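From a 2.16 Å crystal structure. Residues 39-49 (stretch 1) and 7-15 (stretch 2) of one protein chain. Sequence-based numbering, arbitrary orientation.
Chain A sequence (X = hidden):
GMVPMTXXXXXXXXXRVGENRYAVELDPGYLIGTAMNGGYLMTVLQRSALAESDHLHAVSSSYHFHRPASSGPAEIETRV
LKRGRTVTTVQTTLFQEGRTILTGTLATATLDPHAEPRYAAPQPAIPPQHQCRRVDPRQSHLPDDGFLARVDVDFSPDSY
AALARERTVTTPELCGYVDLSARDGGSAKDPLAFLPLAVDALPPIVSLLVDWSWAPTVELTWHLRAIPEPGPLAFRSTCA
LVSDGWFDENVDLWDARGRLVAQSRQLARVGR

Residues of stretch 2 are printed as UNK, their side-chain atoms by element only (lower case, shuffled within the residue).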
# COMPACT_ATOMS: atom_id res chain seq x y z
N GLY A 39 -5.98 -13.64 -1.54
CA GLY A 39 -4.76 -13.84 -2.32
C GLY A 39 -4.97 -14.69 -3.56
O GLY A 39 -4.30 -14.48 -4.59
N TYR A 40 -5.87 -15.65 -3.48
CA TYR A 40 -6.20 -16.49 -4.63
C TYR A 40 -6.86 -15.66 -5.73
O TYR A 40 -6.55 -15.83 -6.90
CB TYR A 40 -7.08 -17.68 -4.19
CG TYR A 40 -7.65 -18.49 -5.34
CD1 TYR A 40 -6.83 -19.27 -6.15
CD2 TYR A 40 -9.02 -18.45 -5.62
CE1 TYR A 40 -7.37 -19.99 -7.19
CE2 TYR A 40 -9.55 -19.17 -6.66
CZ TYR A 40 -8.74 -19.94 -7.45
OH TYR A 40 -9.30 -20.66 -8.48
N LEU A 41 -7.76 -14.76 -5.35
CA LEU A 41 -8.44 -13.88 -6.29
C LEU A 41 -7.46 -12.86 -6.89
O LEU A 41 -7.62 -12.42 -8.04
CB LEU A 41 -9.59 -13.14 -5.62
CG LEU A 41 -10.62 -13.94 -4.81
CD1 LEU A 41 -11.67 -12.99 -4.32
CD2 LEU A 41 -11.29 -15.07 -5.62
N MSE A 42 -6.44 -12.49 -6.11
CA MSE A 42 -5.37 -11.62 -6.61
C MSE A 42 -4.55 -12.29 -7.71
O MSE A 42 -4.23 -11.66 -8.73
CB MSE A 42 -4.49 -11.15 -5.46
CG MSE A 42 -5.13 -9.97 -4.68
SE MSE A 42 -4.35 -9.59 -2.94
CE MSE A 42 -2.49 -9.88 -3.37
N THR A 43 -4.23 -13.56 -7.50
CA THR A 43 -3.43 -14.37 -8.40
C THR A 43 -4.06 -14.44 -9.78
O THR A 43 -3.39 -14.31 -10.81
CB THR A 43 -3.27 -15.80 -7.80
OG1 THR A 43 -2.42 -15.75 -6.64
CG2 THR A 43 -2.68 -16.74 -8.81
N VAL A 44 -5.37 -14.63 -9.78
CA VAL A 44 -6.17 -14.70 -10.99
C VAL A 44 -6.23 -13.34 -11.69
O VAL A 44 -6.10 -13.26 -12.92
CB VAL A 44 -7.60 -15.21 -10.67
CG1 VAL A 44 -8.59 -14.82 -11.76
CG2 VAL A 44 -7.59 -16.73 -10.46
N LEU A 45 -6.42 -12.28 -10.92
CA LEU A 45 -6.47 -10.95 -11.49
C LEU A 45 -5.09 -10.56 -12.01
O LEU A 45 -4.98 -9.94 -13.06
CB LEU A 45 -6.95 -9.92 -10.47
CG LEU A 45 -8.42 -9.90 -10.05
CD1 LEU A 45 -8.67 -8.60 -9.25
CD2 LEU A 45 -9.38 -9.99 -11.25
N GLN A 46 -4.03 -10.96 -11.30
CA GLN A 46 -2.68 -10.66 -11.77
C GLN A 46 -2.48 -11.23 -13.15
O GLN A 46 -1.86 -10.58 -14.00
CB GLN A 46 -1.60 -11.19 -10.80
CG GLN A 46 -0.16 -10.93 -11.29
CD GLN A 46 0.90 -11.31 -10.25
OE1 GLN A 46 0.97 -10.71 -9.19
NE2 GLN A 46 1.74 -12.29 -10.59
N ARG A 47 -2.96 -12.46 -13.37
CA ARG A 47 -2.81 -13.16 -14.65
C ARG A 47 -3.48 -12.41 -15.79
O ARG A 47 -2.93 -12.30 -16.88
CB ARG A 47 -3.39 -14.58 -14.59
CG ARG A 47 -2.47 -15.57 -13.95
CD ARG A 47 -2.73 -17.00 -14.40
NE ARG A 47 -1.50 -17.79 -14.32
CZ ARG A 47 -1.03 -18.37 -13.22
NH1 ARG A 47 -1.67 -18.29 -12.07
NH2 ARG A 47 0.11 -19.05 -13.28
N SER A 48 -4.68 -11.91 -15.52
CA SER A 48 -5.41 -11.14 -16.50
C SER A 48 -4.65 -9.89 -16.91
O SER A 48 -4.64 -9.51 -18.08
CB SER A 48 -6.77 -10.74 -15.93
OG SER A 48 -6.64 -9.94 -14.76
N ALA A 49 -4.01 -9.26 -15.94
CA ALA A 49 -3.33 -7.99 -16.18
C ALA A 49 -2.07 -8.16 -17.01
O ALA A 49 -1.81 -7.35 -17.91
CB ALA A 49 -3.01 -7.31 -14.87
N UNK A 7 -1.73 -28.12 -8.16
CA UNK A 7 -3.15 -27.69 -8.06
C UNK A 7 -3.34 -26.18 -8.37
O UNK A 7 -4.30 -25.79 -9.01
n UNK A 7 -7.50 -29.70 -4.33
n UNK A 7 -7.12 -27.55 -5.14
c UNK A 7 -7.95 -28.53 -4.79
c UNK A 7 -3.69 -27.95 -6.65
n UNK A 7 -9.25 -28.32 -4.85
c UNK A 7 -5.66 -27.64 -5.15
c UNK A 7 -5.18 -27.83 -6.56
N UNK A 8 -2.42 -25.36 -7.88
CA UNK A 8 -2.42 -23.92 -8.12
C UNK A 8 -2.39 -23.55 -9.59
O UNK A 8 -3.12 -22.65 -10.02
c UNK A 8 -0.13 -21.29 -8.50
c UNK A 8 0.03 -19.90 -8.61
c UNK A 8 -1.05 -21.83 -7.58
c UNK A 8 -0.70 -19.06 -7.79
c UNK A 8 -1.19 -23.33 -7.43
c UNK A 8 -1.76 -20.97 -6.77
c UNK A 8 -1.59 -19.58 -6.87
N UNK A 9 -1.53 -24.22 -10.36
CA UNK A 9 -1.44 -23.96 -11.81
C UNK A 9 -2.81 -24.14 -12.48
O UNK A 9 -3.24 -23.31 -13.28
o UNK A 9 1.28 -23.35 -11.80
o UNK A 9 1.92 -25.41 -12.34
c UNK A 9 -0.42 -24.89 -12.49
c UNK A 9 1.03 -24.52 -12.18
N UNK A 10 -3.48 -25.23 -12.14
CA UNK A 10 -4.81 -25.52 -12.67
C UNK A 10 -5.87 -24.56 -12.12
O UNK A 10 -6.67 -24.00 -12.87
c UNK A 10 -5.21 -26.96 -12.33
o UNK A 10 -6.59 -27.20 -12.55
N UNK A 11 -5.85 -24.39 -10.80
CA UNK A 11 -6.81 -23.54 -10.10
C UNK A 11 -6.80 -22.06 -10.51
O UNK A 11 -7.82 -21.38 -10.39
c UNK A 11 -6.59 -23.65 -8.59
N UNK A 12 -5.66 -21.55 -10.97
CA UNK A 12 -5.51 -20.12 -11.24
C UNK A 12 -5.48 -19.74 -12.72
O UNK A 12 -5.25 -18.58 -13.05
o UNK A 12 -3.05 -20.25 -11.08
c UNK A 12 -4.21 -19.58 -10.55
c UNK A 12 -4.27 -19.80 -9.04
N UNK A 13 -5.71 -20.69 -13.62
CA UNK A 13 -5.66 -20.37 -15.04
C UNK A 13 -6.86 -19.52 -15.43
O UNK A 13 -7.97 -19.78 -15.00
c UNK A 13 -5.60 -21.63 -15.92
o UNK A 13 -7.46 -24.63 -16.82
c UNK A 13 -6.92 -23.52 -17.05
o UNK A 13 -6.46 -23.19 -18.17
c UNK A 13 -6.85 -22.52 -15.89
N UNK A 14 -6.62 -18.50 -16.26
CA UNK A 14 -7.67 -17.60 -16.73
C UNK A 14 -7.68 -17.66 -18.25
O UNK A 14 -6.62 -17.64 -18.89
c UNK A 14 -7.16 -16.15 -14.71
c UNK A 14 -7.46 -16.14 -16.21
c UNK A 14 -6.34 -15.43 -16.96
N UNK A 15 -8.87 -17.76 -18.83
CA UNK A 15 -9.00 -17.93 -20.28
C UNK A 15 -9.57 -16.68 -20.89
O UNK A 15 -10.56 -16.14 -20.41
c UNK A 15 -9.89 -19.15 -20.66
c UNK A 15 -9.25 -20.45 -20.19
c UNK A 15 -10.13 -19.21 -22.15

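Position 7 carries seven side-chain atoms: three carbons in a row, a nitrogen, and a carbon bearing two further nitrogens. That guanidinium ends an extended chain. The residue is R7; its closest side-chain approach, R7 NE to Y40 CE1, is 7.8 Å, and its nitrogens find hydrogen-bond partners elsewhere in the structure.

Position 8 has one carbon followed by a six-membered ring of carbon, with no hydroxyl. The CA-to-CB bond points sideways, but chi1 near 180° brings the ring closer, so that its far end meets the methyl of T43. These atoms define F8, and its CZ lies 3.2 Å from T43 CG2. Another ring atom, F8 CE2, sits 4.2 Å from R47 NH1, near the plane of the guanidinium and at its edge; this excludes a stack of the ring on the guanidinium face.

Position 9 has two carbons, the second with two oxygens: a short carboxylate, hence D9. CA-to-CB points away from stretch 1, and although the end comes nearer, D9 OD1 stops 4.7 Å from R47 NH2. At position 10 one carbon bears one oxygen, which makes S10, an exposed residue out of reach of the other helix.

Position 11 has a single side-chain carbon and is therefore A11. Its CB packs 4.0 Å from Y40 CE1. The carbonyl matters more: Y40 OH donates a hydrogen bond to A11 O at 2.5 Å, and the acceptor lies near the plane of the tyrosine ring, at its edge.

At position 12 a carbon carries one oxygen and one carbon, a beta-branch of mixed polarity, and CA-to-CB points toward stretch 1. This is T12, the first residue after the helix to leave helical phi/psi. Its methyl, CG2, touches T43 CG2 at 3.5 Å and Y40 CE1 at 3.6 Å. Its hydroxyl turns back on the helix, T12 OG1 donating to F8 O at 2.6 Å. The same T12 OG1 is also 2.6 Å from R47 NH1, but the poor angle rules out a hydrogen bond there.

Position 13 shows three carbons, the third with two oxygens, one carbon longer than position 9. It is E13, exposed and directed away.

Position 14 has three carbons, one carrying the other two, and CA-to-CB points toward stretch 1. This is V14: CG1 lies 3.5 Å from V44 CG1, while CG2 lies 3.9 Å from R47 CB. Position 15 has the same branched trio but is out of reach and exposed, so V15 makes no contact.

The contact therefore depends less on helix-to-helix packing than on the end of the short helix and the residues just after it. The two axes cross at -61° and approach no closer than 11.3 Å, whereas the CA atoms of V44 and T12 are 5.5 Å apart. Y40, T43, V44 and R47, spaced along one helix, receive F8, A11, T12 and V14. Mostly apolar contacts bury 450 Å², and one cross-stretch hydrogen bond, Y40 OH to A11 O, anchors the backbone.

Stretch 2 7-15: RFDSATEVV
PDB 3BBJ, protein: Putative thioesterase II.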